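Local coordinates for protein putative alpha-L-fucosidase (Bacteroides thetaiotaomicron VPI-5482, PDB 3GZA) that probably hydrolyses alpha-L-fucosidic linkages and carries a bound sodium ion, at residues A[26-29]-A[30-34]; A[36-40]-A[41-45]. One frame throughout, in Å; residues are numbered along the deposited sequence.

Contact 1 of 2, residues A[26-29]-A[30-34]; sequences FHYD and LHVFD. With NA (sodium ion), chain G; EDO (1,2-ethanediol), chain D.
Asp29 meets both Leu30 and His31 at the start of the turn that follows it. Its CB packs against His31, 3.8 Å from NE2 of that ring, and CG lies anti to the backbone N (chi1 -160°), which turns the carboxylate toward residue 30. There OD1 accepts a hydrogen bond from the backbone N of Leu30 at 2.6 Å, on its anti side and 25° out of the carboxylate plane, while also taking a hydrogen bond from Thr84 OG1. The other oxygen, OD2, accepts a hydrogen bond from a water that lies at the edge of the His31 ring and is also hydrogen-bonded to NE2, bridging acid and imidazole. The backbone closes the same turn: Val32 N hydrogen-bonds to Asp29 O at 3.1 Å, and a short 3-10 segment begins at Leu30. This turn lies in the loop leaving the C-terminal end of strand 22-26 of the TIM-type barrel, where active sites of such barrels are built. Further along, the turn binds sodium through His31 O and Asp34 OD1 at 2.4 Å each; Ile36 O and three waters complete the shell, and one of those waters also pairs with His31 ND1. Tyr28 and Phe33 form an offset edge-to-face pair, centroids 5.5 Å apart and planes at 62°, with the Phe33 edge directed at the Tyr28 face. Val32 CG1 adds a contact at 4.0 Å to Tyr28 CE1, and Tyr28 OH is hydrogen-bonded to Asp320 O.

Contact 2 of 2, residues A[36-40]-A[41-45]; sequences IRYGQ and GNNRI. With NA (sodium ion), chain G.
A local contact round the first turn of helix 40-45 joins this helix to the loop that leads into it from strand 22-26, at the surface of the barrel domain. Gln40 and Arg44, one helical turn apart, carry it. The Gln40 amide lies over one face of the Arg44 guanidinium, planes 20° apart, with CD 3.3 Å from NH2; the groups stack, and Gln40 NE2 and Arg44 NH2, both donors, are near each other without bonding. Gln40 CG stands anti to the backbone N (chi1 177°) and the chain runs on extended, which lays it along the arginine, CG meeting NE at 3.4 Å. Gly39 is the N-cap, and the helix opens with the usual i to i+4 bonds: Asn43 N to Gly39 O at 2.8 Å and Arg44 N to Gln40 O at 3.0 Å. Beside the turn, Asn43 ND2 comes to the edge of the Tyr38 ring, 3.9 Å from CE1. Glu83 draws these polar ends together, hydrogen-bonding Tyr38 OH, Gln40 NE2 and Asn43 ND2 and forming a salt bridge with Arg44 NE. Replacing Arg44 by an alanine would probably cost Glu83 this salt bridge and leave the Gln40 amide without the flat group it stacks on. The guanidinium also makes a cation-pi contact with Trp133.

In the fold
From strand 22-26 the chain enters contact 1, whose segments follow directly on one another and close a tight turn, and only then contact 2, where the loop gives way to helix 40-45. The two are in series, neither enclosing nor crossing the other, with centres about 11 Å apart. Sodium joins them: residues 30-34 and 36-40 both supply ligands, and three of its waters are shared by both contacts. The loop also folds back on itself, the His31 ring stacking on Tyr38 and approaching Asn43, with Phe284 against both rings. Together they connect strand 22-26 to helix 40-45, and Ile45 O hydrogen-bonds to Asn153 of the second subunit.

Contact 1 of 2, residues A[26-29]-A[30-34]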
loop_
_atom_site.group_PDB
_atom_site.type_symbol
_atom_site.label_atom_id
_atom_site.label_comp_id
_atom_site.label_asym_id
_atom_site.label_seq_id
_atom_site.Cartn_x
_atom_site.Cartn_y
_atom_site.Cartn_z
ATOM N N PHE A 26 -16.220 9.922 14.878
ATOM C CA PHE A 26 -16.789 9.027 13.910
ATOM C C PHE A 26 -15.711 8.051 13.468
ATOM O O PHE A 26 -14.710 8.501 12.900
ATOM C CB PHE A 26 -17.297 9.794 12.665
ATOM C CG PHE A 26 -18.423 10.758 12.941
ATOM C CD1 PHE A 26 -18.148 12.034 13.444
ATOM C CD2 PHE A 26 -19.730 10.369 12.784
ATOM C CE1 PHE A 26 -19.226 12.904 13.718
ATOM C CE2 PHE A 26 -20.748 11.239 13.016
ATOM C CZ PHE A 26 -20.488 12.516 13.503
ATOM N N HIS A 27 -15.873 6.775 13.810
ATOM C CA HIS A 27 -14.977 5.712 13.386
ATOM C C HIS A 27 -15.494 5.081 12.094
ATOM O O HIS A 27 -16.670 4.723 12.001
ATOM C CB HIS A 27 -14.836 4.636 14.463
ATOM C CG HIS A 27 -14.011 5.048 15.642
ATOM N ND1 HIS A 27 -14.459 5.915 16.625
ATOM C CD2 HIS A 27 -12.760 4.702 15.990
ATOM C CE1 HIS A 27 -13.499 6.075 17.525
ATOM N NE2 HIS A 27 -12.459 5.343 17.165
ATOM N N TYR A 28 -14.624 4.952 11.086
ATOM C CA TYR A 28 -14.991 4.382 9.812
ATOM C C TYR A 28 -13.720 3.796 9.203
ATOM O O TYR A 28 -12.685 4.471 9.193
ATOM C CB TYR A 28 -15.591 5.489 8.953
ATOM C CG TYR A 28 -16.648 5.114 7.938
ATOM C CD1 TYR A 28 -17.716 4.352 8.335
ATOM C CD2 TYR A 28 -16.598 5.602 6.655
ATOM C CE1 TYR A 28 -18.739 4.073 7.458
ATOM C CE2 TYR A 28 -17.599 5.317 5.761
ATOM C CZ TYR A 28 -18.672 4.600 6.189
ATOM O OH TYR A 28 -19.727 4.340 5.351
ATOM N N ASP A 29 -13.773 2.556 8.800
ATOM C CA ASP A 29 -12.659 1.871 8.176
ATOM C C ASP A 29 -13.240 0.727 7.364
ATOM O O ASP A 29 -14.450 0.493 7.377
ATOM C CB ASP A 29 -11.647 1.436 9.262
ATOM C CG ASP A 29 -10.235 1.139 8.733
ATOM O OD1 ASP A 29 -10.054 0.882 7.492
ATOM O OD2 ASP A 29 -9.309 1.138 9.592
ATOM N N LEU A 30 -12.368 -0.010 6.653
ATOM C CA LEU A 30 -12.856 -0.998 5.671
ATOM C C LEU A 30 -13.754 -2.091 6.219
ATOM O O LEU A 30 -14.680 -2.557 5.535
ATOM C CB LEU A 30 -11.644 -1.628 4.966
ATOM C CG LEU A 30 -10.743 -0.670 4.185
ATOM C CD1 LEU A 30 -9.415 -1.385 3.821
ATOM C CD2 LEU A 30 -11.454 -0.090 2.926
ATOM N N HIS A 31 -13.489 -2.548 7.426
ATOM C CA HIS A 31 -14.205 -3.650 8.029
ATOM C C HIS A 31 -15.645 -3.297 8.389
ATOM O O HIS A 31 -16.417 -4.207 8.699
ATOM C CB HIS A 31 -13.467 -4.187 9.269
ATOM C CG HIS A 31 -13.150 -3.146 10.282
ATOM N ND1 HIS A 31 -14.100 -2.623 11.150
ATOM C CD2 HIS A 31 -12.008 -2.455 10.512
ATOM C CE1 HIS A 31 -13.524 -1.709 11.905
ATOM N NE2 HIS A 31 -12.259 -1.583 11.540
ATOM N N VAL A 32 -16.029 -2.016 8.376
ATOM C CA VAL A 32 -17.439 -1.691 8.548
ATOM C C VAL A 32 -18.324 -2.347 7.475
ATOM O O VAL A 32 -19.519 -2.644 7.695
ATOM C CB VAL A 32 -17.637 -0.170 8.545
ATOM C CG1 VAL A 32 -19.098 0.228 8.363
ATOM C CG2 VAL A 32 -17.009 0.460 9.810
ATOM N N PHE A 33 -17.717 -2.690 6.320
ATOM C CA PHE A 33 -18.435 -3.202 5.162
ATOM C C PHE A 33 -18.344 -4.708 4.989
ATOM O O PHE A 33 -18.835 -5.264 3.935
ATOM C CB PHE A 33 -17.860 -2.515 3.910
ATOM C CG PHE A 33 -17.985 -1.017 3.922
ATOM C CD1 PHE A 33 -17.057 -0.245 4.628
ATOM C CD2 PHE A 33 -19.017 -0.408 3.205
ATOM C CE1 PHE A 33 -17.178 1.148 4.625
ATOM C CE2 PHE A 33 -19.187 0.940 3.202
ATOM C CZ PHE A 33 -18.276 1.726 3.907
ATOM N N ASP A 34 -17.783 -5.390 5.995
ATOM C CA ASP A 34 -17.538 -6.821 5.878
ATOM C C ASP A 34 -18.664 -7.761 6.320
ATOM O O ASP A 34 -18.508 -8.984 6.297
ATOM C CB ASP A 34 -16.233 -7.227 6.548
ATOM C CG ASP A 34 -16.273 -7.195 8.046
ATOM O OD1 ASP A 34 -17.352 -6.924 8.592
ATOM O OD2 ASP A 34 -15.204 -7.422 8.694
HETATM NA NA NA G . -17.521 -5.375 10.454
HETATM C C1 EDO D . -11.553 4.602 20.180
HETATM O O1 EDO D . -10.621 4.835 19.118
HETATM C C2 EDO D . -11.493 5.834 21.024
HETATM O O2 EDO D . -10.267 5.818 21.726
HETATM O O HOH W 1 -9.797 -0.302 11.861
HETATM O O HOH W 2 -16.830 -3.464 11.843
HETATM O O HOH W 3 -19.492 -4.022 10.235
HETATM O O HOH W 4 -15.449 -6.725 11.140
#

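Contact 2 of 2, residues A[36-40]-A[41-45]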
loop_
_atom_site.group_PDB
_atom_site.type_symbol
_atom_site.label_atom_id
_atom_site.label_comp_id
_atom_site.label_asym_id
_atom_site.label_seq_id
_atom_site.Cartn_x
_atom_site.Cartn_y
_atom_site.Cartn_z
ATOM N N ILE A 36 -19.800 -8.524 9.274
ATOM C CA ILE A 36 -19.629 -9.205 10.541
ATOM C C ILE A 36 -19.181 -8.255 11.641
ATOM O O ILE A 36 -18.775 -7.104 11.392
ATOM C CB ILE A 36 -18.668 -10.413 10.445
ATOM C CG1 ILE A 36 -17.278 -9.978 10.016
ATOM C CG2 ILE A 36 -19.192 -11.441 9.453
ATOM C CD1 ILE A 36 -16.226 -11.042 10.228
ATOM N N ARG A 37 -19.215 -8.752 12.883
ATOM C CA ARG A 37 -18.793 -7.953 13.986
ATOM C C ARG A 37 -17.313 -7.637 13.917
ATOM O O ARG A 37 -16.527 -8.369 13.265
ATOM C CB ARG A 37 -19.081 -8.666 15.304
ATOM C CG ARG A 37 -20.550 -8.563 15.702
ATOM C CD ARG A 37 -20.754 -9.336 16.959
ATOM N NE ARG A 37 -22.056 -9.014 17.485
ATOM C CZ ARG A 37 -22.587 -9.501 18.584
ATOM N NH1 ARG A 37 -21.932 -10.377 19.338
ATOM N NH2 ARG A 37 -23.792 -9.103 18.930
ATOM N N TYR A 38 -16.948 -6.553 14.577
ATOM C CA TYR A 38 -15.576 -6.076 14.704
ATOM C C TYR A 38 -14.841 -6.871 15.737
ATOM O O TYR A 38 -15.350 -7.084 16.827
ATOM C CB TYR A 38 -15.592 -4.609 15.115
ATOM C CG TYR A 38 -14.250 -3.981 15.450
ATOM C CD1 TYR A 38 -13.237 -3.889 14.500
ATOM C CD2 TYR A 38 -14.020 -3.443 16.686
ATOM C CE1 TYR A 38 -12.010 -3.298 14.795
ATOM C CE2 TYR A 38 -12.789 -2.802 16.983
ATOM C CZ TYR A 38 -11.783 -2.746 16.026
ATOM O OH TYR A 38 -10.608 -2.113 16.380
ATOM N N GLY A 39 -13.653 -7.365 15.377
ATOM C CA GLY A 39 -12.788 -8.087 16.332
ATOM C C GLY A 39 -11.477 -7.343 16.285
ATOM O O GLY A 39 -10.750 -7.432 15.290
ATOM N N GLN A 40 -11.178 -6.547 17.321
ATOM C CA GLN A 40 -10.027 -5.658 17.309
ATOM C C GLN A 40 -8.711 -6.377 17.171
ATOM O O GLN A 40 -7.876 -6.014 16.344
ATOM C CB GLN A 40 -10.030 -4.777 18.549
ATOM C CG GLN A 40 -8.800 -3.870 18.613
ATOM C CD GLN A 40 -8.964 -2.784 19.645
ATOM O OE1 GLN A 40 -8.948 -3.055 20.845
ATOM N NE2 GLN A 40 -9.129 -1.557 19.187
ATOM N N GLY A 41 -8.551 -7.438 17.941
ATOM C CA GLY A 41 -7.324 -8.220 17.909
ATOM C C GLY A 41 -7.053 -8.762 16.526
ATOM O O GLY A 41 -5.932 -8.628 15.977
ATOM N N ASN A 42 -8.092 -9.310 15.938
ATOM C CA ASN A 42 -8.012 -9.881 14.596
ATOM C C ASN A 42 -7.753 -8.809 13.557
ATOM O O ASN A 42 -6.901 -8.956 12.676
ATOM C CB ASN A 42 -9.302 -10.636 14.321
ATOM C CG ASN A 42 -9.327 -11.317 12.957
ATOM O OD1 ASN A 42 -9.452 -10.679 11.897
ATOM N ND2 ASN A 42 -9.257 -12.640 12.992
ATOM N N ASN A 43 -8.499 -7.725 13.634
ATOM C CA ASN A 43 -8.367 -6.653 12.644
ATOM C C ASN A 43 -6.973 -6.071 12.588
ATOM O O ASN A 43 -6.510 -5.675 11.500
ATOM C CB ASN A 43 -9.349 -5.513 12.940
ATOM C CG ASN A 43 -9.379 -4.476 11.868
ATOM O OD1 ASN A 43 -9.669 -4.774 10.678
ATOM N ND2 ASN A 43 -9.124 -3.238 12.244
ATOM N N ARG A 44 -6.312 -5.918 13.737
ATOM C CA ARG A 44 -4.978 -5.300 13.774
ATOM C C ARG A 44 -3.940 -6.160 13.072
ATOM O O ARG A 44 -2.952 -5.617 12.593
ATOM C CB ARG A 44 -4.550 -5.072 15.228
ATOM C CG ARG A 44 -5.311 -3.979 15.943
ATOM C CD ARG A 44 -5.076 -4.040 17.469
ATOM N NE ARG A 44 -5.621 -2.872 18.112
ATOM C CZ ARG A 44 -5.496 -2.638 19.425
ATOM N NH1 ARG A 44 -4.950 -3.531 20.188
ATOM N NH2 ARG A 44 -5.944 -1.512 19.952
ATOM N N ILE A 45 -4.170 -7.464 12.961
ATOM C CA ILE A 45 -3.120 -8.366 12.442
ATOM C C ILE A 45 -3.525 -9.217 11.237
ATOM O O ILE A 45 -2.783 -10.103 10.830
ATOM C CB ILE A 45 -2.460 -9.211 13.558
ATOM C CG1 ILE A 45 -3.442 -10.246 14.108
ATOM C CG2 ILE A 45 -1.877 -8.318 14.672
ATOM C CD1 ILE A 45 -2.731 -11.313 14.990
HETATM NA NA NA G . -17.521 -5.375 10.454
HETATM O O HOH W 4 -15.449 -6.725 11.140
HETATM O O HOH W 2 -16.830 -3.464 11.843
HETATM O O HOH W 3 -19.492 -4.022 10.235
#